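Local coordinates for protein teichoic acid D-alanine hydrolase (Staphylococcus aureus, PDB 5ZH8) that removes D-alanyl esters from wall teichoic acid and lipoteichoic acid, and affects the level of methicillin resistance, at residues M122-S127 with L274-L279; Q109-G114 with L365-N370; K138-E143 with E224-K229; K130-L135 with T237-P242. All coordinates share one frame; numbering follows the deposited sequence.

How the contacts relate
From the N terminus, the chain meets Q109-G114, M122-S127, K130-L135 and K138-E143. It then meets their partners in reverse order, so the four loops nest and none cross. Contact 2 closes the outermost loop and ties the chain beyond strand 99-106 to the end of strand 359-365. Inside it, contact 1 joins strand 123-124 to a loop after strand 272-273. Contact 4 comes next, and contact 3 closes the innermost loop. Both use helix 129-142, against helices 231-240 and 213-227. A salt bridge between E143 and K238 connects contacts 3 and 4. Contacts 1 and 2 touch where F123 packs on N366. Contacts 2 and 3 lie about 37 Å apart, centre to centre.

Contact 1: M122-S127 with L274-L279; sequences MFLIGS and LRPNIL
L124, on the short strand 123-124, faces the irregular loop around P276, and their CA atoms, the nearest across the two segments, stand 9.4 Å apart. No backbone hydrogen bond joins the segments. The gap is bridged by side chains, and L124 supplies both contacts from one side. Its CG lies opposite the backbone N (chi1 179°), which sends the branched end out to the loop. The two methyls then take separate partners. CD2 of L124 meets CG of the P276 ring at 4.4 Å. CD1 of L124 meets CD1 of L279, also at 4.4 Å. L124 thus forks between a proline and a leucine three residues apart in the loop. F346 of strand 340-346 touches both L124 and L279. Y289 of strand 288-290 touches L124 and P276. These rings add to the apolar cluster.

The same segment leads to S127, whose OG is hydrogen-bonded to K130 NZ and Y211 OH. The S127 to K130 spacing is that of the SxxK motif of the beta-lactamase and penicillin-binding protein family, consistent with an active-site position. L124 N is hydrogen-bonded to Q349 OE1. Across the contact itself there is only loose apolar packing, with both contacts a little beyond close van der Waals range. It has no directional bond to set the angle between strand and loop.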
loop_
_atom_site.group_PDB
_atom_site.type_symbol
_atom_site.label_atom_id
_atom_site.label_comp_id
_atom_site.label_asym_id
_atom_site.label_seq_id
_atom_site.Cartn_x
_atom_site.Cartn_y
_atom_site.Cartn_z
ATOM N N MET A 122 5.293 20.329 -2.840
ATOM C CA MET A 122 5.041 20.026 -1.435
ATOM C C MET A 122 4.204 18.756 -1.348
ATOM O O MET A 122 3.181 18.637 -2.019
ATOM C CB MET A 122 4.302 21.191 -0.772
ATOM C CG MET A 122 5.090 22.486 -0.789
ATOM S SD MET A 122 4.103 23.971 -0.574
ATOM C CE MET A 122 3.696 23.898 1.169
ATOM N N PHE A 123 4.644 17.819 -0.515
ATOM C CA PHE A 123 3.999 16.516 -0.396
ATOM C C PHE A 123 3.286 16.375 0.932
ATOM O O PHE A 123 3.745 16.885 1.942
ATOM C CB PHE A 123 5.037 15.401 -0.526
ATOM C CG PHE A 123 5.724 15.374 -1.855
ATOM C CD1 PHE A 123 6.767 16.244 -2.122
ATOM C CD2 PHE A 123 5.320 14.493 -2.840
ATOM C CE1 PHE A 123 7.398 16.231 -3.347
ATOM C CE2 PHE A 123 5.949 14.478 -4.067
ATOM C CZ PHE A 123 6.989 15.346 -4.324
ATOM N N LEU A 124 2.154 15.682 0.915
ATOM C CA LEU A 124 1.429 15.331 2.125
ATOM C C LEU A 124 2.319 14.452 2.999
ATOM O O LEU A 124 2.612 13.313 2.654
ATOM C CB LEU A 124 0.137 14.597 1.761
ATOM C CG LEU A 124 -0.777 14.104 2.880
ATOM C CD1 LEU A 124 -1.150 15.253 3.810
ATOM C CD2 LEU A 124 -2.025 13.464 2.282
ATOM N N ILE A 125 2.765 14.990 4.129
ATOM C CA ILE A 125 3.715 14.280 4.979
ATOM C C ILE A 125 3.042 13.237 5.856
ATOM O O ILE A 125 3.734 12.434 6.488
ATOM C CB ILE A 125 4.555 15.237 5.858
ATOM C CG1 ILE A 125 3.711 15.891 6.965
ATOM C CG2 ILE A 125 5.225 16.298 4.996
ATOM C CD1 ILE A 125 4.515 16.751 7.924
ATOM N N GLY A 126 1.710 13.254 5.904
ATOM C CA GLY A 126 0.950 12.318 6.725
ATOM C C GLY A 126 1.468 12.229 8.154
ATOM O O GLY A 126 1.733 13.246 8.804
ATOM N N SER A 127 1.660 11.000 8.623
ATOM C CA SER A 127 2.030 10.739 10.011
ATOM C C SER A 127 3.316 11.425 10.481
ATOM O O SER A 127 3.576 11.493 11.685
ATOM C CB SER A 127 2.160 9.243 10.236
ATOM O OG SER A 127 2.178 8.965 11.614
ATOM N N LEU A 274 -5.971 9.833 -5.444
ATOM C CA LEU A 274 -6.626 9.660 -4.154
ATOM C C LEU A 274 -6.779 11.026 -3.483
ATOM O O LEU A 274 -5.839 11.526 -2.851
ATOM C CB LEU A 274 -5.790 8.749 -3.244
ATOM C CG LEU A 274 -5.555 7.299 -3.657
ATOM C CD1 LEU A 274 -4.844 6.579 -2.533
ATOM C CD2 LEU A 274 -6.856 6.601 -4.013
ATOM N N ARG A 275 -7.967 11.617 -3.612
ATOM C CA ARG A 275 -8.232 12.958 -3.104
ATOM C C ARG A 275 -8.374 12.939 -1.591
ATOM O O ARG A 275 -9.202 12.193 -1.064
ATOM C CB ARG A 275 -9.510 13.524 -3.733
ATOM C CG ARG A 275 -9.737 15.014 -3.512
ATOM C CD ARG A 275 -10.720 15.569 -4.552
ATOM N NE ARG A 275 -10.913 17.014 -4.412
ATOM C CZ ARG A 275 -11.754 17.600 -3.554
ATOM N NH1 ARG A 275 -12.523 16.875 -2.741
ATOM N NH2 ARG A 275 -11.834 18.929 -3.509
ATOM N N PRO A 276 -7.550 13.740 -0.881
ATOM C CA PRO A 276 -7.747 13.883 0.558
ATOM C C PRO A 276 -9.111 14.497 0.865
ATOM O O PRO A 276 -9.445 15.565 0.344
ATOM C CB PRO A 276 -6.614 14.818 0.979
ATOM C CG PRO A 276 -5.567 14.651 -0.062
ATOM C CD PRO A 276 -6.330 14.434 -1.335
ATOM N N ASN A 277 -9.887 13.803 1.694
ATOM C CA ASN A 277 -11.268 14.174 1.988
ATOM C C ASN A 277 -11.539 14.384 3.489
ATOM O O ASN A 277 -12.686 14.629 3.877
ATOM C CB ASN A 277 -12.211 13.097 1.431
ATOM C CG ASN A 277 -11.882 11.701 1.937
ATOM O OD1 ASN A 277 -10.872 11.480 2.605
ATOM N ND2 ASN A 277 -12.752 10.756 1.642
ATOM N N ILE A 278 -10.494 14.298 4.315
ATOM C CA ILE A 278 -10.642 14.326 5.773
ATOM C C ILE A 278 -9.590 15.187 6.493
ATOM O O ILE A 278 -9.469 15.137 7.716
ATOM C CB ILE A 278 -10.575 12.893 6.354
ATOM C CG1 ILE A 278 -9.264 12.204 5.953
ATOM C CG2 ILE A 278 -11.773 12.080 5.896
ATOM C CD1 ILE A 278 -9.027 10.869 6.631
ATOM N N LEU A 279 -8.843 15.989 5.742
ATOM C CA LEU A 279 -7.711 16.719 6.304
ATOM C C LEU A 279 -8.146 17.886 7.197
ATOM O O LEU A 279 -7.343 18.411 7.978
ATOM C CB LEU A 279 -6.787 17.197 5.183
ATOM C CG LEU A 279 -6.191 16.115 4.265
ATOM C CD1 LEU A 279 -5.203 16.751 3.303
ATOM C CD2 LEU A 279 -5.527 15.010 5.073
#

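Contact 2: Q109-G114 with L365-N370; sequences QDFEKG and LNVKGN
The F111 ring meets V367 at its edge: CG2 of V367 lies near the ring plane, 3.7 Å from CE2 of F111. The two side chains cross at about a right angle. Other rings add to the surroundings of F111. Y264 meets it edge-to-face, and the Y108 ring lies at about 40° to it. The other flat group is the N366 amide. Its CG sits between the backbone N and the carbonyl carbon (chi1 64°), which brings ND2 over to the backbone of Q109. ND2 of N366 is 3.6 Å from O of Q109, a packing contact and not a hydrogen bond. The amide is satisfied by other groups: ND2 bonds to Y108 O and K262 O, and OD1 takes N89 ND2. These bonds span both ends of the amide and would fix its rotation.

The turn after Q109 is shaped by D110. Its OD1 accepts from K113 N at 3.0 Å, in an Asx motif, with the donor well above the carboxylate plane (70° out of it). A second bond, from E112 N, is weak. Q109 and D110 both face I115 in a classic beta bulge.

Towards the second subunit, V367 packs on N370 of that chain. Within its own chain, the contact joins the corner between strands 99-106 and 115-116 to the link where strand 359-365, in the large antiparallel sheet of the beta-lactamase fold, leads to the C-terminal helix 371-382. N370 is the N-cap residue of that helix, and OD1 of N370 accepts from V373 N.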
loop_
_atom_site.group_PDB
_atom_site.type_symbol
_atom_site.label_atom_id
_atom_site.label_comp_id
_atom_site.label_asym_id
_atom_site.label_seq_id
_atom_site.Cartn_x
_atom_site.Cartn_y
_atom_site.Cartn_z
ATOM N N GLN A 109 4.107 15.752 -10.471
ATOM C CA GLN A 109 3.352 16.218 -9.305
ATOM C C GLN A 109 1.857 16.041 -9.551
ATOM O O GLN A 109 1.111 15.627 -8.657
ATOM C CB GLN A 109 3.666 17.692 -9.057
ATOM C CG GLN A 109 2.862 18.355 -7.952
ATOM C CD GLN A 109 3.040 19.854 -7.971
ATOM O OE1 GLN A 109 4.166 20.349 -8.020
ATOM N NE2 GLN A 109 1.932 20.584 -7.950
ATOM N N ASP A 110 1.432 16.386 -10.765
ATOM C CA ASP A 110 0.061 16.204 -11.206
ATOM C C ASP A 110 0.111 15.559 -12.589
ATOM O O ASP A 110 0.566 16.182 -13.551
ATOM C CB ASP A 110 -0.653 17.555 -11.259
ATOM C CG ASP A 110 -2.115 17.445 -11.715
ATOM O OD1 ASP A 110 -2.490 16.428 -12.339
ATOM O OD2 ASP A 110 -2.891 18.387 -11.446
ATOM N N PHE A 111 -0.344 14.309 -12.673
ATOM C CA PHE A 111 -0.311 13.542 -13.924
ATOM C C PHE A 111 -1.355 14.007 -14.921
ATOM O O PHE A 111 -1.158 13.882 -16.131
ATOM C CB PHE A 111 -0.515 12.045 -13.656
ATOM C CG PHE A 111 0.752 11.309 -13.334
ATOM C CD1 PHE A 111 1.612 10.923 -14.353
ATOM C CD2 PHE A 111 1.083 11.002 -12.029
ATOM C CE1 PHE A 111 2.784 10.249 -14.075
ATOM C CE2 PHE A 111 2.249 10.326 -11.747
ATOM C CZ PHE A 111 3.100 9.947 -12.769
ATOM N N GLU A 112 -2.457 14.543 -14.409
ATOM C CA GLU A 112 -3.577 14.955 -15.252
ATOM C C GLU A 112 -3.265 16.265 -15.987
ATOM O O GLU A 112 -3.626 16.433 -17.157
ATOM C CB GLU A 112 -4.854 15.092 -14.418
ATOM C CG GLU A 112 -5.443 13.767 -13.944
ATOM C CD GLU A 112 -4.663 13.116 -12.807
ATOM O OE1 GLU A 112 -4.396 13.790 -11.788
ATOM O OE2 GLU A 112 -4.328 11.916 -12.936
ATOM N N LYS A 113 -2.580 17.176 -15.293
ATOM C CA LYS A 113 -2.208 18.479 -15.841
ATOM C C LYS A 113 -0.773 18.507 -16.363
ATOM O O LYS A 113 -0.312 19.533 -16.862
ATOM C CB LYS A 113 -2.400 19.566 -14.772
ATOM C CG LYS A 113 -3.792 19.589 -14.145
ATOM C CD LYS A 113 -4.846 19.897 -15.206
ATOM C CE LYS A 113 -6.271 19.701 -14.704
ATOM N NZ LYS A 113 -6.621 18.261 -14.527
ATOM N N GLY A 114 -0.072 17.381 -16.246
ATOM C CA GLY A 114 1.300 17.262 -16.739
ATOM C C GLY A 114 2.335 18.086 -15.991
ATOM O O GLY A 114 3.390 18.389 -16.541
ATOM N N LEU A 365 7.401 10.522 -2.033
ATOM C CA LEU A 365 6.865 9.725 -3.117
ATOM C C LEU A 365 5.362 9.967 -3.248
ATOM O O LEU A 365 4.622 9.727 -2.304
ATOM C CB LEU A 365 7.144 8.256 -2.806
ATOM C CG LEU A 365 6.789 7.222 -3.860
ATOM C CD1 LEU A 365 7.690 7.354 -5.083
ATOM C CD2 LEU A 365 6.900 5.839 -3.237
ATOM N N ASN A 366 4.918 10.439 -4.416
ATOM C CA ASN A 366 3.488 10.720 -4.654
ATOM C C ASN A 366 2.773 9.699 -5.557
ATOM O O ASN A 366 1.595 9.858 -5.859
ATOM C CB ASN A 366 3.277 12.152 -5.160
ATOM C CG ASN A 366 3.905 12.408 -6.512
ATOM O OD1 ASN A 366 5.087 12.161 -6.710
ATOM N ND2 ASN A 366 3.120 12.936 -7.442
ATOM N N VAL A 367 3.478 8.655 -5.984
ATOM C CA VAL A 367 2.830 7.449 -6.507
ATOM C C VAL A 367 3.127 6.339 -5.502
ATOM O O VAL A 367 4.282 6.005 -5.257
ATOM C CB VAL A 367 3.339 7.051 -7.904
ATOM C CG1 VAL A 367 2.579 5.840 -8.413
ATOM C CG2 VAL A 367 3.202 8.215 -8.874
ATOM N N LYS A 368 2.078 5.782 -4.909
ATOM C CA LYS A 368 2.238 4.856 -3.797
ATOM C C LYS A 368 3.109 3.671 -4.183
ATOM O O LYS A 368 2.974 3.107 -5.274
ATOM C CB LYS A 368 0.883 4.356 -3.312
ATOM C CG LYS A 368 0.933 3.621 -1.986
ATOM C CD LYS A 368 -0.484 3.275 -1.531
ATOM C CE LYS A 368 -0.503 2.680 -0.133
ATOM N NZ LYS A 368 0.403 1.498 -0.008
ATOM N N GLY A 369 4.000 3.302 -3.273
ATOM C CA GLY A 369 4.916 2.200 -3.496
ATOM C C GLY A 369 5.860 2.074 -2.328
ATOM O O GLY A 369 5.660 2.695 -1.297
ATOM N N ASN A 370 6.899 1.270 -2.499
ATOM C CA ASN A 370 7.838 0.991 -1.423
ATOM C C ASN A 370 8.908 2.081 -1.343
ATOM O O ASN A 370 9.910 2.053 -2.069
ATOM C CB ASN A 370 8.471 -0.378 -1.643
ATOM C CG ASN A 370 9.199 -0.888 -0.424
ATOM O OD1 ASN A 370 9.570 -0.119 0.461
ATOM N ND2 ASN A 370 9.409 -2.198 -0.374
#

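Contact 3: K138-E143 with E224-K229; sequences KQLEEE and EEVTGK
This is a small apolar helix-helix contact in the helical part of the beta-lactamase fold. It lies between the last turns of helices 129-142 and 213-227, about 19 Å from the centre of the chain. L140 and T227 have the nearest CA atoms across the two segments, 8.7 Å apart. On helix 129-142, L140 alone makes the contact. Its CG is turned opposite the carbonyl carbon, beside the backbone N (chi1 -72°), and the branched end, CD1 and CD2, reaches the other helix. CD1 of L140 meets CG2 of V226 at 3.6 Å, the two side chains approaching tip to tip. CD2 of L140 meets CG2 of T227 at 3.7 Å, and here the side chains cross at about a right angle. The two leucine methyls therefore rest on adjacent residues of the opposite helix. L140 is buried, while V226 and T227 are partly exposed, so the contact lies near the protein surface.

Charged residues flank the packing but do not bridge it. On helix 129-142, K138 NZ pairs with E141 OE1 at 3.6 Å.

T227 divides its two branches. The methyl serves the contact, whereas the hydroxyl turns away to I223 O in its own helix and to N234 OD1 of helix 231-240. The helix ends at T227; G228, the next residue, has positive phi. Just beyond it, K229 N donates to T227 OG1 at 3.2 Å (141° at the hydrogen), an ST turn.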
loop_
_atom_site.group_PDB
_atom_site.type_symbol
_atom_site.label_atom_id
_atom_site.label_comp_id
_atom_site.label_asym_id
_atom_site.label_seq_id
_atom_site.Cartn_x
_atom_site.Cartn_y
_atom_site.Cartn_z
ATOM N N LYS A 138 6.754 19.305 23.520
ATOM C CA LYS A 138 7.996 19.522 24.248
ATOM C C LYS A 138 8.161 20.997 24.603
ATOM O O LYS A 138 8.544 21.333 25.729
ATOM C CB LYS A 138 9.203 19.019 23.446
ATOM C CG LYS A 138 10.547 19.207 24.150
ATOM C CD LYS A 138 10.676 18.409 25.449
ATOM C CE LYS A 138 10.990 16.944 25.169
ATOM N NZ LYS A 138 10.620 16.065 26.309
ATOM N N GLN A 139 7.861 21.871 23.646
ATOM C CA GLN A 139 7.884 23.306 23.899
ATOM C C GLN A 139 6.986 23.683 25.082
ATOM O O GLN A 139 7.402 24.424 25.971
ATOM C CB GLN A 139 7.456 24.076 22.659
ATOM C CG GLN A 139 8.543 24.211 21.607
ATOM C CD GLN A 139 8.023 24.820 20.315
ATOM O OE1 GLN A 139 6.812 24.897 20.100
ATOM N NE2 GLN A 139 8.937 25.251 19.449
ATOM N N LEU A 140 5.767 23.157 25.087
ATOM C CA LEU A 140 4.813 23.416 26.158
ATOM C C LEU A 140 5.263 22.884 27.517
ATOM O O LEU A 140 4.938 23.468 28.545
ATOM C CB LEU A 140 3.436 22.835 25.807
ATOM C CG LEU A 140 2.686 23.598 24.713
ATOM C CD1 LEU A 140 1.396 22.883 24.373
ATOM C CD2 LEU A 140 2.413 25.031 25.146
ATOM N N GLU A 141 6.002 21.777 27.515
ATOM C CA GLU A 141 6.573 21.219 28.743
ATOM C C GLU A 141 7.602 22.168 29.341
ATOM O O GLU A 141 7.586 22.419 30.546
ATOM C CB GLU A 141 7.220 19.856 28.472
ATOM C CG GLU A 141 6.232 18.758 28.131
ATOM C CD GLU A 141 6.910 17.514 27.605
ATOM O OE1 GLU A 141 7.779 16.978 28.313
ATOM O OE2 GLU A 141 6.572 17.069 26.491
ATOM N N GLU A 142 8.468 22.712 28.488
ATOM C CA GLU A 142 9.514 23.643 28.908
ATOM C C GLU A 142 8.971 25.046 29.241
ATOM O O GLU A 142 9.612 25.816 29.949
ATOM C CB GLU A 142 10.593 23.738 27.828
ATOM C CG GLU A 142 11.309 22.424 27.520
ATOM C CD GLU A 142 11.957 21.790 28.741
ATOM O OE1 GLU A 142 12.670 22.504 29.484
ATOM O OE2 GLU A 142 11.753 20.570 28.950
ATOM N N GLU A 143 7.793 25.372 28.712
ATOM C CA GLU A 143 7.066 26.577 29.110
ATOM C C GLU A 143 6.292 26.380 30.419
ATOM O O GLU A 143 5.728 27.330 30.949
ATOM C CB GLU A 143 6.110 27.010 27.998
ATOM C CG GLU A 143 6.814 27.538 26.758
ATOM C CD GLU A 143 5.855 27.926 25.648
ATOM O OE1 GLU A 143 4.649 28.120 25.926
ATOM O OE2 GLU A 143 6.307 28.051 24.489
ATOM N N GLU A 224 -4.138 22.916 21.687
ATOM C CA GLU A 224 -5.077 24.007 21.455
ATOM C C GLU A 224 -5.721 24.494 22.751
ATOM O O GLU A 224 -5.845 25.697 22.967
ATOM C CB GLU A 224 -6.160 23.595 20.455
ATOM C CG GLU A 224 -5.675 23.537 19.018
ATOM C CD GLU A 224 -6.803 23.329 18.030
ATOM O OE1 GLU A 224 -7.891 22.861 18.441
ATOM O OE2 GLU A 224 -6.595 23.636 16.838
ATOM N N GLU A 225 -6.109 23.548 23.605
ATOM C CA GLU A 225 -6.832 23.853 24.841
ATOM C C GLU A 225 -5.956 24.593 25.855
ATOM O O GLU A 225 -6.417 25.538 26.474
ATOM C CB GLU A 225 -7.375 22.561 25.469
ATOM C CG GLU A 225 -8.399 22.770 26.573
ATOM C CD GLU A 225 -9.734 23.275 26.062
ATOM O OE1 GLU A 225 -10.117 22.926 24.915
ATOM O OE2 GLU A 225 -10.403 24.018 26.820
ATOM N N VAL A 226 -4.707 24.155 26.024
ATOM C CA VAL A 226 -3.802 24.767 27.008
ATOM C C VAL A 226 -3.315 26.132 26.560
ATOM O O VAL A 226 -3.096 27.009 27.394
ATOM C CB VAL A 226 -2.567 23.893 27.337
ATOM C CG1 VAL A 226 -2.983 22.559 27.930
ATOM C CG2 VAL A 226 -1.674 23.706 26.123
ATOM N N THR A 227 -3.140 26.308 25.253
ATOM C CA THR A 227 -2.652 27.566 24.692
ATOM C C THR A 227 -3.789 28.540 24.380
ATOM O O THR A 227 -3.555 29.736 24.202
ATOM C CB THR A 227 -1.857 27.333 23.392
ATOM O OG1 THR A 227 -2.725 26.822 22.371
ATOM C CG2 THR A 227 -0.713 26.350 23.618
ATOM N N GLY A 228 -5.014 28.024 24.300
ATOM C CA GLY A 228 -6.157 28.818 23.877
ATOM C C GLY A 228 -6.021 29.326 22.452
ATOM O O GLY A 228 -6.634 30.323 22.093
ATOM N N LYS A 229 -5.228 28.636 21.635
ATOM C CA LYS A 229 -4.943 29.070 20.274
ATOM C C LYS A 229 -4.949 27.881 19.348
ATOM O O LYS A 229 -4.682 26.763 19.769
ATOM C CB LYS A 229 -3.591 29.778 20.198
ATOM C CG LYS A 229 -3.559 31.101 20.941
ATOM C CD LYS A 229 -2.340 31.934 20.561
ATOM C CE LYS A 229 -2.466 33.362 21.075
ATOM N NZ LYS A 229 -3.671 34.067 20.535
#

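Contact 4: K130-L135 with T237-P242; sequences KFSTGL and TKIGDP
I239 meets S132 and L135 through one methyl, and the contact rests mainly on this apolar touch. CD1 of I239 lies 3.8 Å from CB of L135. CG1 of I239 stands opposite the carbonyl carbon (chi1 -60°), which extends CD1 to helix 129-142. The same CD1 is 3.7 Å from O of S132, so it settles on helix backbone as well as side chain. Within helix 129-142, CD1 of L135 sits 3.6 Å above one face of the F131 ring, offset toward its rim.

No hydrogen bond crosses between the segments. The polar groups bond to other parts of the chain: S132 OG and T133 OG1 both reach Y231 OH, T133 OG1 also reaches G284 O, and K130 NZ bridges to D213 OD1.

Helix 129-142 carries K130 of the SxxK sequence that starts at S127. Here, in the helical part of the beta-lactamase fold, it packs against the end of helix 231-240, which widens into a pi-type turn at 237-240. Helix 292-303 borders the contact, with L298 touching F131 and I239 and I302 touching F131 and L135, while helix 213-227 packs on T133 through Y216 and I223.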
loop_
_atom_site.group_PDB
_atom_site.type_symbol
_atom_site.label_atom_id
_atom_site.label_comp_id
_atom_site.label_asym_id
_atom_site.label_seq_id
_atom_site.Cartn_x
_atom_site.Cartn_y
_atom_site.Cartn_z
ATOM N N LYS A 130 3.097 14.272 13.068
ATOM C CA LYS A 130 3.192 13.971 14.499
ATOM C C LYS A 130 4.471 14.541 15.147
ATOM O O LYS A 130 4.470 14.862 16.335
ATOM C CB LYS A 130 3.119 12.464 14.734
ATOM C CG LYS A 130 1.765 11.858 14.412
ATOM C CD LYS A 130 1.700 10.404 14.833
ATOM C CE LYS A 130 0.327 9.815 14.569
ATOM N NZ LYS A 130 -0.036 9.839 13.128
ATOM N N PHE A 131 5.544 14.660 14.365
ATOM C CA PHE A 131 6.790 15.281 14.820
ATOM C C PHE A 131 6.584 16.760 15.142
ATOM O O PHE A 131 7.064 17.251 16.155
ATOM C CB PHE A 131 7.888 15.094 13.756
ATOM C CG PHE A 131 9.211 15.733 14.107
ATOM C CD1 PHE A 131 9.797 15.541 15.352
ATOM C CD2 PHE A 131 9.888 16.509 13.168
ATOM C CE1 PHE A 131 11.015 16.123 15.663
ATOM C CE2 PHE A 131 11.106 17.096 13.470
ATOM C CZ PHE A 131 11.668 16.904 14.723
ATOM N N SER A 132 5.867 17.461 14.273
ATOM C CA SER A 132 5.477 18.854 14.512
ATOM C C SER A 132 4.711 18.985 15.840
ATOM O O SER A 132 5.035 19.843 16.674
ATOM C CB SER A 132 4.640 19.379 13.333
ATOM O OG SER A 132 3.866 20.514 13.685
ATOM N N THR A 133 3.715 18.117 16.026
ATOM C CA THR A 133 2.905 18.085 17.243
ATOM C C THR A 133 3.755 17.736 18.484
ATOM O O THR A 133 3.559 18.309 19.560
ATOM C CB THR A 133 1.739 17.075 17.102
ATOM O OG1 THR A 133 0.913 17.441 15.990
ATOM C CG2 THR A 133 0.880 17.027 18.374
ATOM N N GLY A 134 4.690 16.802 18.330
ATOM C CA GLY A 134 5.601 16.446 19.410
ATOM C C GLY A 134 6.493 17.605 19.821
ATOM O O GLY A 134 6.739 17.813 21.007
ATOM N N LEU A 135 6.980 18.365 18.843
ATOM C CA LEU A 135 7.816 19.533 19.122
ATOM C C LEU A 135 7.048 20.585 19.911
ATOM O O LEU A 135 7.590 21.185 20.839
ATOM C CB LEU A 135 8.353 20.141 17.826
ATOM C CG LEU A 135 9.484 19.348 17.163
ATOM C CD1 LEU A 135 9.656 19.760 15.710
ATOM C CD2 LEU A 135 10.792 19.519 17.926
ATOM N N THR A 237 3.741 30.164 14.861
ATOM C CA THR A 237 4.388 31.049 15.826
ATOM C C THR A 237 5.581 30.379 16.530
ATOM O O THR A 237 6.603 31.025 16.773
ATOM C CB THR A 237 3.387 31.547 16.886
ATOM O OG1 THR A 237 2.693 30.430 17.448
ATOM C CG2 THR A 237 2.379 32.478 16.275
ATOM N N LYS A 238 5.454 29.086 16.830
ATOM C CA LYS A 238 6.470 28.377 17.613
ATOM C C LYS A 238 7.465 27.540 16.803
ATOM O O LYS A 238 8.507 27.156 17.331
ATOM C CB LYS A 238 5.808 27.485 18.667
ATOM C CG LYS A 238 4.926 28.209 19.674
ATOM C CD LYS A 238 4.339 27.204 20.655
ATOM C CE LYS A 238 3.546 27.860 21.771
ATOM N NZ LYS A 238 4.431 28.573 22.731
ATOM N N ILE A 239 7.159 27.239 15.544
ATOM C CA ILE A 239 8.061 26.414 14.708
ATOM C C ILE A 239 8.210 26.968 13.294
ATOM O O ILE A 239 9.311 27.326 12.881
ATOM C CB ILE A 239 7.584 24.945 14.621
ATOM C CG1 ILE A 239 7.531 24.304 16.013
ATOM C CG2 ILE A 239 8.498 24.134 13.704
ATOM C CD1 ILE A 239 6.693 23.044 16.077
ATOM N N GLY A 240 7.099 27.032 12.558
ATOM C CA GLY A 240 7.100 27.416 11.142
ATOM C C GLY A 240 7.894 28.665 10.830
ATOM O O GLY A 240 8.791 28.640 9.985
ATOM N N ASP A 241 7.568 29.752 11.526
ATOM C CA ASP A 241 8.197 31.053 11.289
ATOM C C ASP A 241 9.590 31.184 11.906
ATOM O O ASP A 241 10.516 31.611 11.218
ATOM C CB ASP A 241 7.280 32.199 11.751
ATOM C CG ASP A 241 6.026 32.323 10.901
ATOM O OD1 ASP A 241 5.936 31.638 9.852
ATOM O OD2 ASP A 241 5.133 33.106 11.281
ATOM N N PRO A 242 9.752 30.828 13.196
ATOM C CA PRO A 242 11.099 30.829 13.783
ATOM C C PRO A 242 12.148 30.083 12.957
ATOM O O PRO A 242 13.273 30.563 12.835
ATOM C CB PRO A 242 10.894 30.141 15.131
ATOM C CG PRO A 242 9.505 30.510 15.508
ATOM C CD PRO A 242 8.723 30.575 14.223
#